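Local structure of aminotransferase class-III (Sphaerobacter thermophilus DSM 20745, 6K8H) at residues V196-D201 against E206-Q211; R240-T245 against L271-D276; G175-T180 against A384-S389; M133-A138 against A218-P223; R139-R144 against P309-H314. The protein is an omega-transaminase of the aminotransferase class-III family, a two-chain assembly that holds (5-hydroxy-4,6-dimethylpyridin-3-yl)methyl dihydrogen phosphate in a pocket. All blocks are in the same frame, centred on the assembly; numbering follows the deposited sequence.

Interaction 1: residues V196-D201 against E206-Q211; sequences VLPFND and ERLIEQ
The helix turn that presents L208 and I209 to the end of strand 194-197, where L197 meets them, is held by the bond from E210 N to E206 O at 2.9 Å. L208 does most of the touching. Its CG lies anti to the carbonyl carbon (chi1 -81°), which extends the branch toward the strand end. There L208 CD1 comes to rest 3.5 Å from V196 O. The same methyl, L208 CD1, lies 4.1 Å from P198 CD, at the N-side of the proline ring, so that one leucine branch bridges the last strand residues and the first residue of the turn. L197 passes alongside in the opposite direction: its CD2 reaches back to L208 CB at 3.6 Å and grazes I209 CG1 at 4.2 Å. The chain returns through a type II beta turn from P198 to D201, closed by D201 N to P198 O at 3.2 Å, after which D201 takes the N-cap position and OD1 accepts from G204 N. The contact thus illustrates how a strand end and the helix that follows it bury their apolar side chains against each other. Strand 194-197 is the outermost of its sheet within the chain, with L197 also packing on A148 and F150 of the next strand and on V219, while I209 continues onto L241 and I244 of helix 235-248.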
# COMPACT_ATOMS: atom_id res chain seq x y z
N VAL B 196 -24.12 4.15 5.38
CA VAL B 196 -24.15 4.14 3.92
C VAL B 196 -25.21 5.12 3.43
O VAL B 196 -26.41 4.94 3.71
CB VAL B 196 -24.41 2.72 3.37
CG1 VAL B 196 -24.26 2.72 1.86
CG2 VAL B 196 -23.44 1.71 3.99
N LEU B 197 -24.78 6.14 2.69
CA LEU B 197 -25.55 7.27 2.20
C LEU B 197 -25.91 7.10 0.73
O LEU B 197 -25.25 6.36 -0.00
CB LEU B 197 -24.76 8.58 2.37
CG LEU B 197 -24.08 8.82 3.73
CD1 LEU B 197 -23.10 9.97 3.62
CD2 LEU B 197 -25.12 9.10 4.79
N PRO B 198 -26.98 7.76 0.27
CA PRO B 198 -27.33 7.71 -1.16
C PRO B 198 -26.68 8.82 -1.99
O PRO B 198 -26.96 10.01 -1.76
CB PRO B 198 -28.86 7.85 -1.14
CG PRO B 198 -29.16 8.64 0.12
CD PRO B 198 -28.04 8.35 1.11
N PHE B 199 -25.84 8.45 -2.97
CA PHE B 199 -25.14 9.45 -3.76
C PHE B 199 -26.15 10.31 -4.54
O PHE B 199 -27.12 9.79 -5.09
CB PHE B 199 -24.14 8.78 -4.70
CG PHE B 199 -23.13 9.72 -5.33
CD1 PHE B 199 -22.00 10.13 -4.63
CD2 PHE B 199 -23.31 10.19 -6.63
CE1 PHE B 199 -21.06 10.98 -5.21
CE2 PHE B 199 -22.38 11.04 -7.20
CZ PHE B 199 -21.25 11.44 -6.49
N ASN B 200 -25.93 11.63 -4.53
CA ASN B 200 -26.77 12.58 -5.27
C ASN B 200 -28.23 12.59 -4.80
O ASN B 200 -29.14 12.93 -5.57
CB ASN B 200 -26.71 12.33 -6.79
CG ASN B 200 -25.72 13.23 -7.49
OD1 ASN B 200 -25.48 14.35 -7.05
ND2 ASN B 200 -25.14 12.74 -8.57
N ASP B 201 -28.46 12.22 -3.55
CA ASP B 201 -29.79 12.29 -2.94
C ASP B 201 -29.57 13.06 -1.63
O ASP B 201 -29.25 12.47 -0.59
CB ASP B 201 -30.35 10.87 -2.75
CG ASP B 201 -31.58 10.82 -1.85
OD1 ASP B 201 -32.03 11.87 -1.33
OD2 ASP B 201 -32.10 9.70 -1.67
N GLU B 206 -28.75 13.94 4.15
CA GLU B 206 -28.86 14.82 5.32
C GLU B 206 -29.54 14.12 6.47
O GLU B 206 -29.10 14.23 7.62
CB GLU B 206 -29.60 16.10 4.94
CG GLU B 206 -28.76 17.08 4.14
CD GLU B 206 -29.42 18.43 3.96
OE1 GLU B 206 -30.67 18.50 4.02
OE2 GLU B 206 -28.69 19.43 3.76
N ARG B 207 -30.62 13.38 6.20
CA ARG B 207 -31.33 12.71 7.30
C ARG B 207 -30.43 11.69 7.99
O ARG B 207 -30.43 11.59 9.23
CB ARG B 207 -32.60 12.04 6.78
CG ARG B 207 -33.74 13.00 6.38
CD ARG B 207 -34.98 12.22 5.93
NE ARG B 207 -34.89 11.81 4.53
CZ ARG B 207 -35.33 10.64 4.04
NH1 ARG B 207 -35.89 9.75 4.85
NH2 ARG B 207 -35.20 10.37 2.74
N LEU B 208 -29.63 10.95 7.22
CA LEU B 208 -28.73 9.96 7.82
C LEU B 208 -27.60 10.63 8.60
O LEU B 208 -27.24 10.16 9.69
CB LEU B 208 -28.18 9.04 6.73
CG LEU B 208 -29.14 7.92 6.34
CD1 LEU B 208 -28.72 7.30 5.01
CD2 LEU B 208 -29.19 6.86 7.43
N ILE B 209 -27.01 11.69 8.06
CA ILE B 209 -25.92 12.37 8.82
C ILE B 209 -26.49 12.96 10.12
O ILE B 209 -25.86 12.80 11.17
CB ILE B 209 -25.22 13.42 7.94
CG1 ILE B 209 -24.39 12.72 6.85
CG2 ILE B 209 -24.38 14.35 8.79
CD1 ILE B 209 -23.93 13.62 5.74
N GLU B 210 -27.69 13.53 10.03
CA GLU B 210 -28.33 14.18 11.20
C GLU B 210 -28.54 13.14 12.31
O GLU B 210 -28.20 13.41 13.45
CB GLU B 210 -29.67 14.74 10.74
CG GLU B 210 -29.92 16.15 11.22
CD GLU B 210 -29.99 16.19 12.72
OE1 GLU B 210 -30.20 15.12 13.29
OE2 GLU B 210 -29.82 17.27 13.31
N GLN B 211 -28.99 11.95 11.91
CA GLN B 211 -29.29 10.80 12.79
C GLN B 211 -28.02 10.31 13.49
O GLN B 211 -28.13 9.90 14.65
CB GLN B 211 -29.89 9.70 11.92
CG GLN B 211 -30.15 8.40 12.65
CD GLN B 211 -31.07 7.48 11.87
OE1 GLN B 211 -31.21 6.31 12.19
NE2 GLN B 211 -31.71 8.03 10.85

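Interaction 2: residues R240-T245 against L271-D276; sequences RLREIT and LGVTPD
R242 holds D276 end-on through two nitrogens, in a salt bridge where R242 NH2 meets D276 OD2 at 2.9 Å on the syn side of the carboxylate, and NH1 reaches OD1 at 3.2 Å from above its plane. The unequal approach goes with guanidinium and carboxylate planes standing 69° apart. R242 NH1 also donates to T274 O at 3.0 Å, a fairly straight bond (158°) lying in both the carbonyl and the guanidinium planes, so three bonds fix the rotation of the arginine end. D276 OD2 has a further donor, L252 N of strand 251-255, which helps to position the carboxylate. To get there the arginine chain leaves the helix with CG anti to the backbone N (chi1 169°) and bends twice further out, and R242 NH2 passes close enough to T245 OG1 for a weak bond of 3.1 Å within the helix. Nearer the backbone the contact turns apolar, with R242 CB against V273 CG1 at 3.9 Å. V273 in turn packs on L238 and F254. The arrangement fastens helix 235-248 to the loop leading into strand 277-281, as a bidentate salt bridge where strands 251-255 and 277-281 begin, in the alpha/beta sheet of fold type I, the fold to which class-III aminotransferases belong.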
# COMPACT_ATOMS: atom_id res chain seq x y z
N ARG B 240 -24.48 21.38 0.09
CA ARG B 240 -25.20 21.09 1.32
C ARG B 240 -24.47 20.04 2.16
O ARG B 240 -24.51 20.11 3.40
CB ARG B 240 -26.62 20.65 1.00
CG ARG B 240 -27.47 21.82 0.51
CD ARG B 240 -28.82 21.37 -0.02
NE ARG B 240 -29.55 20.56 0.95
CZ ARG B 240 -30.84 20.27 0.85
NH1 ARG B 240 -31.54 20.72 -0.19
NH2 ARG B 240 -31.42 19.51 1.77
N LEU B 241 -23.81 19.08 1.51
CA LEU B 241 -22.98 18.13 2.25
C LEU B 241 -21.86 18.85 2.98
O LEU B 241 -21.56 18.55 4.15
CB LEU B 241 -22.41 17.06 1.30
CG LEU B 241 -21.49 16.00 1.92
CD1 LEU B 241 -22.22 15.21 2.99
CD2 LEU B 241 -20.90 15.06 0.86
N ARG B 242 -21.21 19.81 2.30
CA ARG B 242 -20.16 20.59 2.96
C ARG B 242 -20.72 21.35 4.16
O ARG B 242 -20.11 21.38 5.23
CB ARG B 242 -19.49 21.53 1.96
CG ARG B 242 -18.55 22.58 2.58
CD ARG B 242 -17.22 21.97 3.05
NE ARG B 242 -17.36 21.25 4.32
CZ ARG B 242 -16.35 20.72 5.01
NH1 ARG B 242 -15.10 20.82 4.56
NH2 ARG B 242 -16.60 20.08 6.14
N GLU B 243 -21.91 21.95 4.00
CA GLU B 243 -22.48 22.73 5.10
C GLU B 243 -22.81 21.85 6.30
O GLU B 243 -22.49 22.20 7.45
CB GLU B 243 -23.74 23.48 4.64
CG GLU B 243 -23.48 24.57 3.63
CD GLU B 243 -23.23 25.93 4.27
OE1 GLU B 243 -22.47 25.99 5.26
OE2 GLU B 243 -23.81 26.93 3.79
N ILE B 244 -23.43 20.69 6.07
CA ILE B 244 -23.87 19.90 7.21
C ILE B 244 -22.69 19.25 7.92
O ILE B 244 -22.68 19.16 9.15
CB ILE B 244 -24.93 18.85 6.80
CG1 ILE B 244 -25.50 18.16 8.04
CG2 ILE B 244 -24.37 17.83 5.83
CD1 ILE B 244 -26.72 17.30 7.77
N THR B 245 -21.67 18.80 7.16
CA THR B 245 -20.49 18.25 7.83
C THR B 245 -19.75 19.32 8.62
O THR B 245 -19.28 19.06 9.73
CB THR B 245 -19.55 17.58 6.84
OG1 THR B 245 -19.25 18.47 5.76
CG2 THR B 245 -20.15 16.28 6.30
N LEU B 271 -15.83 21.56 -8.99
CA LEU B 271 -17.14 21.62 -8.34
C LEU B 271 -17.22 22.69 -7.26
O LEU B 271 -18.31 22.90 -6.72
CB LEU B 271 -17.50 20.25 -7.73
CG LEU B 271 -17.55 19.08 -8.72
CD1 LEU B 271 -17.78 17.76 -8.00
CD2 LEU B 271 -18.62 19.29 -9.79
N GLY B 272 -16.12 23.35 -6.94
CA GLY B 272 -16.15 24.49 -6.04
C GLY B 272 -16.44 24.17 -4.58
O GLY B 272 -17.14 24.94 -3.92
N VAL B 273 -15.93 23.05 -4.07
CA VAL B 273 -16.15 22.66 -2.69
C VAL B 273 -14.82 22.27 -2.06
O VAL B 273 -14.03 21.54 -2.68
CB VAL B 273 -17.17 21.51 -2.58
CG1 VAL B 273 -17.26 21.00 -1.15
CG2 VAL B 273 -18.55 21.98 -3.06
N THR B 274 -14.56 22.75 -0.84
CA THR B 274 -13.28 22.56 -0.16
C THR B 274 -13.42 21.45 0.87
O THR B 274 -14.00 21.69 1.95
CB THR B 274 -12.84 23.86 0.53
OG1 THR B 274 -12.90 24.95 -0.40
CG2 THR B 274 -11.43 23.72 1.08
N PRO B 275 -12.90 20.26 0.62
CA PRO B 275 -12.97 19.20 1.63
C PRO B 275 -11.96 19.47 2.74
O PRO B 275 -11.08 20.32 2.63
CB PRO B 275 -12.63 17.92 0.86
CG PRO B 275 -11.79 18.41 -0.31
CD PRO B 275 -12.29 19.80 -0.64
N ASP B 276 -12.11 18.72 3.83
CA ASP B 276 -11.14 18.80 4.91
C ASP B 276 -9.91 17.97 4.59
O ASP B 276 -8.78 18.37 4.89
CB ASP B 276 -11.79 18.37 6.22
CG ASP B 276 -13.01 19.22 6.56
OD1 ASP B 276 -12.85 20.45 6.74
OD2 ASP B 276 -14.13 18.66 6.61

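Interaction 3: residues G175-T180 against A384-S389; sequences GFPVAT and ADYRNS
With CG between the backbone N and the carbonyl carbon (chi1 81°), Y386 throws its ring out from the 3-10 segment until Y386 OH lies 3.7 Å from P177 CG. R387, next in the chain, takes a different course: its CG is anti to the carbonyl carbon (chi1 -70°) and the chain runs extended to NE, bringing R387 NH2 to 4.2 Å from P177 CA, at the guanidinium edge. The two side chains overlap on the way. R387 CG lies above one ring face of Y386, offset toward the rim, and the Y386 hydroxyl sits over one guanidinium face, too poorly angled to bond. Y386 OH instead pairs with D151 OD2, and R387 NH1 with S167 OG. A water links the two segments, lying in the guanidinium plane and accepting from R387 NH2 at 2.8 Å and from V178 N at 3.1 Å. At the base of the tyrosine, Y386 O is gripped by both S389 N and S389 OG, the latter at 2.7 Å. This is a water-bridged junction of two loops. Loop 175-180 packs through P177 on V196 of strand 194-197; loop 384-389 precedes helix 393-408 and probably belongs to the C-terminal domain of the fold type I architecture.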
# COMPACT_ATOMS: atom_id res chain seq x y z
N GLY B 175 -35.90 2.71 4.25
CA GLY B 175 -35.75 3.40 2.99
C GLY B 175 -34.35 3.87 2.66
O GLY B 175 -34.16 4.50 1.61
N PHE B 176 -33.36 3.58 3.50
CA PHE B 176 -31.98 3.98 3.31
C PHE B 176 -31.17 2.82 2.74
O PHE B 176 -31.59 1.67 2.81
CB PHE B 176 -31.37 4.44 4.64
CG PHE B 176 -32.03 5.65 5.23
CD1 PHE B 176 -32.19 6.80 4.48
CD2 PHE B 176 -32.51 5.62 6.54
CE1 PHE B 176 -32.81 7.91 5.02
CE2 PHE B 176 -33.12 6.73 7.09
CZ PHE B 176 -33.28 7.88 6.33
N PRO B 177 -29.99 3.10 2.17
CA PRO B 177 -29.16 2.00 1.66
C PRO B 177 -28.74 1.06 2.78
O PRO B 177 -28.74 1.42 3.96
CB PRO B 177 -27.95 2.72 1.04
CG PRO B 177 -28.45 4.11 0.75
CD PRO B 177 -29.39 4.41 1.88
N VAL B 178 -28.39 -0.18 2.39
CA VAL B 178 -27.99 -1.25 3.30
C VAL B 178 -26.47 -1.33 3.37
O VAL B 178 -25.79 -1.24 2.33
CB VAL B 178 -28.58 -2.61 2.85
CG1 VAL B 178 -27.99 -3.76 3.66
CG2 VAL B 178 -30.10 -2.60 2.94
N ALA B 179 -25.95 -1.56 4.58
CA ALA B 179 -24.50 -1.76 4.75
C ALA B 179 -24.29 -3.23 4.39
O ALA B 179 -24.69 -4.10 5.17
CB ALA B 179 -24.10 -1.47 6.17
N THR B 180 -23.67 -3.49 3.24
CA THR B 180 -23.54 -4.87 2.74
C THR B 180 -22.07 -5.27 2.65
O THR B 180 -21.24 -4.43 2.29
CB THR B 180 -24.22 -5.02 1.37
OG1 THR B 180 -25.39 -4.21 1.33
CG2 THR B 180 -24.60 -6.45 1.06
N ALA B 384 -28.42 10.49 -12.55
CA ALA B 384 -28.61 11.29 -11.34
C ALA B 384 -29.33 10.51 -10.26
O ALA B 384 -29.21 10.85 -9.07
CB ALA B 384 -29.37 12.57 -11.68
N ASP B 385 -30.10 9.48 -10.63
CA ASP B 385 -30.64 8.50 -9.70
C ASP B 385 -29.70 7.30 -9.73
O ASP B 385 -29.74 6.51 -10.69
CB ASP B 385 -32.07 8.12 -10.08
CG ASP B 385 -33.03 9.32 -10.11
OD1 ASP B 385 -32.82 10.28 -9.34
OD2 ASP B 385 -34.00 9.31 -10.91
N TYR B 386 -28.88 7.15 -8.69
CA TYR B 386 -27.70 6.29 -8.79
C TYR B 386 -28.07 4.83 -9.03
O TYR B 386 -27.29 4.09 -9.65
CB TYR B 386 -26.83 6.43 -7.53
CG TYR B 386 -27.26 5.64 -6.31
CD1 TYR B 386 -26.84 4.32 -6.13
CD2 TYR B 386 -28.03 6.22 -5.31
CE1 TYR B 386 -27.21 3.59 -5.00
CE2 TYR B 386 -28.40 5.50 -4.18
CZ TYR B 386 -27.99 4.19 -4.03
OH TYR B 386 -28.35 3.47 -2.90
N ARG B 387 -29.25 4.41 -8.59
CA ARG B 387 -29.62 3.01 -8.77
C ARG B 387 -29.84 2.67 -10.23
O ARG B 387 -29.86 1.49 -10.58
CB ARG B 387 -30.84 2.68 -7.93
CG ARG B 387 -30.53 2.66 -6.43
CD ARG B 387 -31.42 1.68 -5.70
NE ARG B 387 -31.30 1.77 -4.25
CZ ARG B 387 -30.47 1.04 -3.52
NH1 ARG B 387 -29.66 0.16 -4.11
NH2 ARG B 387 -30.44 1.17 -2.20
N ASN B 388 -29.99 3.69 -11.09
CA ASN B 388 -30.08 3.46 -12.52
C ASN B 388 -28.76 3.02 -13.13
O ASN B 388 -28.77 2.54 -14.27
CB ASN B 388 -30.57 4.73 -13.21
CG ASN B 388 -32.02 5.00 -12.93
OD1 ASN B 388 -32.78 4.08 -12.62
ND2 ASN B 388 -32.43 6.27 -13.03
N SER B 389 -27.63 3.17 -12.42
CA SER B 389 -26.37 2.75 -13.03
C SER B 389 -26.22 1.23 -13.07
O SER B 389 -25.35 0.73 -13.78
CB SER B 389 -25.17 3.38 -12.30
OG SER B 389 -25.11 3.04 -10.93
O HOH W 1 -29.09 -0.73 -0.60

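Interaction 4: residues M133-A138 against A218-P223; sequences MAIKAA and AVLIDP
Between 133-138 and 218-223 the backbones come nearest at A138 and A218, whose CA atoms are 6.0 Å apart. At that point both side chains are single methyl groups aimed at each other, and they meet with A138 CB 3.7 Å from A218 CB. Such small residues illustrate how a helix can lie close on a sheet without interlocking long branches. One helical turn earlier the spacing is taken up by larger groups: I135 CD1 reaches L220 CD2 at 4.4 Å, a looser touch than the alanine pair. The isoleucine bond from CA to CB does not aim at the strand. It is the end of the side chain that comes nearer, CD1 lying nearly anti to CA (chi2 160°), while L220 meets it from the strand with CG anti to the backbone N (chi1 166°). Alternation along the strand does the rest. A218 and L220 face this helix, whereas V219 and I221 serve the other side of the sheet, packing on T245 and L241 of helix 235-248. K136 takes no part across this contact and forms a salt bridge with E162 of the second subunit. Just past the strand, D222 belongs to the pocket and touches (5-hydroxy-4,6-dimethylpyridin-3-yl)methyl dihydrogen phosphate. Helices on both faces of a mainly parallel sheet, with a ligand pocket at the strand ends, are the alpha/beta/alpha sandwich of fold type I.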
# COMPACT_ATOMS: atom_id res chain seq x y z
N MET B 133 -5.64 6.07 5.71
CA MET B 133 -5.01 7.03 6.61
C MET B 133 -5.85 8.29 6.74
O MET B 133 -5.80 8.95 7.78
CB MET B 133 -3.60 7.37 6.13
CG MET B 133 -2.59 6.21 6.25
SD MET B 133 -2.62 5.28 7.81
CE MET B 133 -2.35 6.62 8.98
N ALA B 134 -6.64 8.63 5.72
CA ALA B 134 -7.59 9.74 5.86
C ALA B 134 -8.66 9.41 6.89
O ALA B 134 -8.98 10.24 7.76
CB ALA B 134 -8.24 10.05 4.51
N ILE B 135 -9.20 8.19 6.82
CA ILE B 135 -10.18 7.76 7.81
C ILE B 135 -9.59 7.78 9.21
O ILE B 135 -10.23 8.25 10.17
CB ILE B 135 -10.71 6.36 7.44
CG1 ILE B 135 -11.67 6.49 6.25
CG2 ILE B 135 -11.36 5.70 8.67
CD1 ILE B 135 -11.89 5.20 5.48
N LYS B 136 -8.36 7.28 9.33
CA LYS B 136 -7.67 7.24 10.65
C LYS B 136 -7.41 8.66 11.16
O LYS B 136 -7.59 8.91 12.34
CB LYS B 136 -6.42 6.37 10.54
CG LYS B 136 -6.71 4.88 10.40
CD LYS B 136 -5.54 4.04 9.97
CE LYS B 136 -4.29 4.27 10.79
NZ LYS B 136 -4.12 3.26 11.86
N ALA B 137 -7.02 9.57 10.27
CA ALA B 137 -6.79 10.95 10.69
C ALA B 137 -8.07 11.56 11.21
O ALA B 137 -8.06 12.26 12.24
CB ALA B 137 -6.24 11.78 9.53
N ALA B 138 -9.19 11.30 10.53
CA ALA B 138 -10.47 11.85 10.97
C ALA B 138 -10.88 11.29 12.32
O ALA B 138 -11.41 12.03 13.17
CB ALA B 138 -11.55 11.57 9.93
N ALA B 218 -16.18 11.05 9.91
CA ALA B 218 -15.94 11.49 8.54
C ALA B 218 -17.07 11.05 7.61
O ALA B 218 -17.74 10.05 7.85
CB ALA B 218 -14.63 10.92 7.98
N VAL B 219 -17.23 11.82 6.54
CA VAL B 219 -17.96 11.40 5.34
C VAL B 219 -16.95 11.30 4.20
O VAL B 219 -16.25 12.27 3.90
CB VAL B 219 -19.09 12.37 4.96
CG1 VAL B 219 -19.71 11.95 3.63
CG2 VAL B 219 -20.15 12.47 6.05
N LEU B 220 -16.88 10.14 3.56
CA LEU B 220 -15.95 9.90 2.47
C LEU B 220 -16.74 9.89 1.17
O LEU B 220 -17.74 9.17 1.07
CB LEU B 220 -15.21 8.58 2.68
CG LEU B 220 -14.41 7.93 1.56
CD1 LEU B 220 -13.10 8.68 1.36
CD2 LEU B 220 -14.19 6.47 1.93
N ILE B 221 -16.32 10.69 0.19
CA ILE B 221 -17.09 10.81 -1.05
C ILE B 221 -16.15 10.92 -2.24
O ILE B 221 -15.20 11.71 -2.23
CB ILE B 221 -18.05 12.02 -1.00
CG1 ILE B 221 -18.86 12.08 -2.29
CG2 ILE B 221 -17.28 13.32 -0.71
CD1 ILE B 221 -19.95 13.14 -2.28
N ASP B 222 -16.41 10.10 -3.27
CA ASP B 222 -15.78 10.25 -4.58
C ASP B 222 -16.59 11.24 -5.40
O ASP B 222 -17.75 10.95 -5.71
CB ASP B 222 -15.72 8.89 -5.26
CG ASP B 222 -15.08 8.92 -6.64
OD1 ASP B 222 -15.10 9.97 -7.33
OD2 ASP B 222 -14.57 7.84 -7.06
N PRO B 223 -16.02 12.38 -5.83
CA PRO B 223 -16.77 13.42 -6.55
C PRO B 223 -17.40 12.95 -7.87
O PRO B 223 -18.43 13.47 -8.23
CB PRO B 223 -15.75 14.54 -6.81
CG PRO B 223 -14.59 14.23 -5.89
CD PRO B 223 -14.61 12.73 -5.69

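Interaction 5: residues R139-R144 against P309-H314; sequences RAYTGR and PPRAPH
At the dimer interface the last turn of helix 127-142 meets a loop, A140 and Y141 of the helix touching R311 and A312, and an ST turn follows as the chain leaves the helix. A140 makes the central contact. A140 CB points at the loop and lies 4.0 Å from A312 CB, with R311 CB beside it at 4.4 Å, so a single methyl sits against two consecutive loop residues. Y141 adds a looser touch, Y141 CD1 lying 4.4 Å from R311 NH1 in an oblique approach that amounts to no stack. The tyrosine ring stands out from the helix with CG anti to the backbone N (chi1 -178°), and its hydroxyl is bound farther out by E298 OE2. R311 NH2 makes a weak hydrogen bond with S301 OG. The loop is held by both subunits: A312 bonds through its backbone to V302 of the same chain, while R311 and H314 make backbone bonds to the second subunit, and A312 packs on T183 of that subunit. From the helix, R139 NH1 reaches D159 of the second subunit in a salt bridge. The chain leaves the helix through G143, at positive phi. G143 N donates to R139 O at 2.7 Å, and in the ST turn T142 OG1 accepts from R144 N at 3.1 Å, nearly straight at 166°.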
# COMPACT_ATOMS: atom_id res chain seq x y z
N ARG B 139 -10.67 10.00 12.54
CA ARG B 139 -10.95 9.44 13.86
C ARG B 139 -10.09 10.11 14.93
O ARG B 139 -10.58 10.44 16.01
CB ARG B 139 -10.72 7.93 13.87
CG ARG B 139 -11.75 7.11 13.08
CD ARG B 139 -11.94 5.72 13.68
NE ARG B 139 -12.48 4.74 12.72
CZ ARG B 139 -11.73 3.89 12.02
NH1 ARG B 139 -10.41 3.90 12.15
NH2 ARG B 139 -12.30 3.04 11.18
N ALA B 140 -8.79 10.31 14.65
CA ALA B 140 -7.91 10.92 15.65
C ALA B 140 -8.26 12.37 15.90
O ALA B 140 -8.09 12.87 17.02
CB ALA B 140 -6.45 10.82 15.22
N TYR B 141 -8.70 13.07 14.86
CA TYR B 141 -9.00 14.48 14.98
C TYR B 141 -10.29 14.70 15.75
O TYR B 141 -10.35 15.51 16.68
CB TYR B 141 -9.09 15.11 13.58
CG TYR B 141 -9.35 16.58 13.65
CD1 TYR B 141 -8.34 17.47 13.99
CD2 TYR B 141 -10.61 17.08 13.41
CE1 TYR B 141 -8.59 18.84 14.08
CE2 TYR B 141 -10.87 18.43 13.49
CZ TYR B 141 -9.86 19.31 13.82
OH TYR B 141 -10.15 20.65 13.90
N THR B 142 -11.34 13.95 15.39
CA THR B 142 -12.65 14.13 15.99
C THR B 142 -12.85 13.25 17.22
O THR B 142 -13.71 13.57 18.04
CB THR B 142 -13.75 13.80 14.99
OG1 THR B 142 -13.77 12.39 14.75
CG2 THR B 142 -13.54 14.56 13.66
N GLY B 143 -12.11 12.15 17.34
CA GLY B 143 -12.30 11.19 18.41
C GLY B 143 -13.43 10.21 18.21
O GLY B 143 -13.64 9.35 19.08
N ARG B 144 -14.21 10.32 17.04
CA ARG B 144 -15.43 9.55 16.82
C ARG B 144 -15.13 8.27 16.04
O ARG B 144 -14.17 8.22 15.26
CB ARG B 144 -16.45 10.41 16.07
CG ARG B 144 -16.76 11.77 16.76
CD ARG B 144 -17.70 12.63 15.91
NE ARG B 144 -17.85 14.00 16.43
CZ ARG B 144 -18.42 14.99 15.73
NH1 ARG B 144 -18.88 14.75 14.51
NH2 ARG B 144 -18.53 16.21 16.26
N PRO B 309 4.41 12.85 20.89
CA PRO B 309 3.99 11.76 19.99
C PRO B 309 2.81 12.18 19.13
O PRO B 309 1.90 12.88 19.60
CB PRO B 309 3.60 10.63 20.96
CG PRO B 309 3.30 11.32 22.27
CD PRO B 309 4.22 12.51 22.31
N PRO B 310 2.78 11.77 17.87
CA PRO B 310 1.64 12.13 17.03
C PRO B 310 0.39 11.42 17.52
O PRO B 310 0.45 10.27 17.98
CB PRO B 310 2.06 11.65 15.63
CG PRO B 310 2.99 10.49 15.92
CD PRO B 310 3.71 10.84 17.20
N ARG B 311 -0.75 12.09 17.40
CA ARG B 311 -2.05 11.47 17.78
C ARG B 311 -2.29 10.26 16.88
O ARG B 311 -2.83 9.27 17.36
CB ARG B 311 -3.19 12.49 17.66
CG ARG B 311 -3.21 13.55 18.74
CD ARG B 311 -4.20 14.66 18.45
NE ARG B 311 -3.61 15.69 17.62
CZ ARG B 311 -4.25 16.71 17.09
NH1 ARG B 311 -5.55 16.86 17.28
NH2 ARG B 311 -3.59 17.58 16.35
N ALA B 312 -1.89 10.37 15.60
CA ALA B 312 -2.06 9.30 14.62
C ALA B 312 -0.70 8.91 14.06
O ALA B 312 -0.18 9.60 13.16
CB ALA B 312 -2.99 9.74 13.49
N PRO B 313 -0.08 7.82 14.56
CA PRO B 313 1.21 7.37 14.03
C PRO B 313 1.02 6.98 12.56
O PRO B 313 -0.01 6.45 12.22
CB PRO B 313 1.54 6.14 14.87
CG PRO B 313 0.70 6.30 16.12
CD PRO B 313 -0.55 7.02 15.67
N HIS B 314 2.00 7.31 11.72
CA HIS B 314 1.91 6.91 10.29
C HIS B 314 3.29 6.53 9.74
O HIS B 314 3.97 7.40 9.20
CB HIS B 314 1.19 7.96 9.44
CG HIS B 314 1.26 7.64 7.98
ND1 HIS B 314 1.56 8.58 7.03
CD2 HIS B 314 1.09 6.48 7.32
CE1 HIS B 314 1.56 8.01 5.84
NE2 HIS B 314 1.28 6.72 6.00

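In the fold
Read from the N terminus, helix 127-142 opens two long loops in succession, interaction 4 at 133-138 and interaction 5 at 139-144, and 175-180 then opens interaction 3. Interaction 1 opens and closes inside all three. Interaction 4 closes at 218-223, before interaction 2 runs its course inside the loops of 3 and 5. Interaction 5 closes at 309-314 and interaction 3 last, at 384-389, so 3, 4 and 5 cross one another. Interactions 1, 2 and 4 meet around the sheet, where I209 packs on L241 and F199 on I221. Interaction 3 joins this group through F176 on L208, and interaction 5 through M133 on H314, near the second subunit.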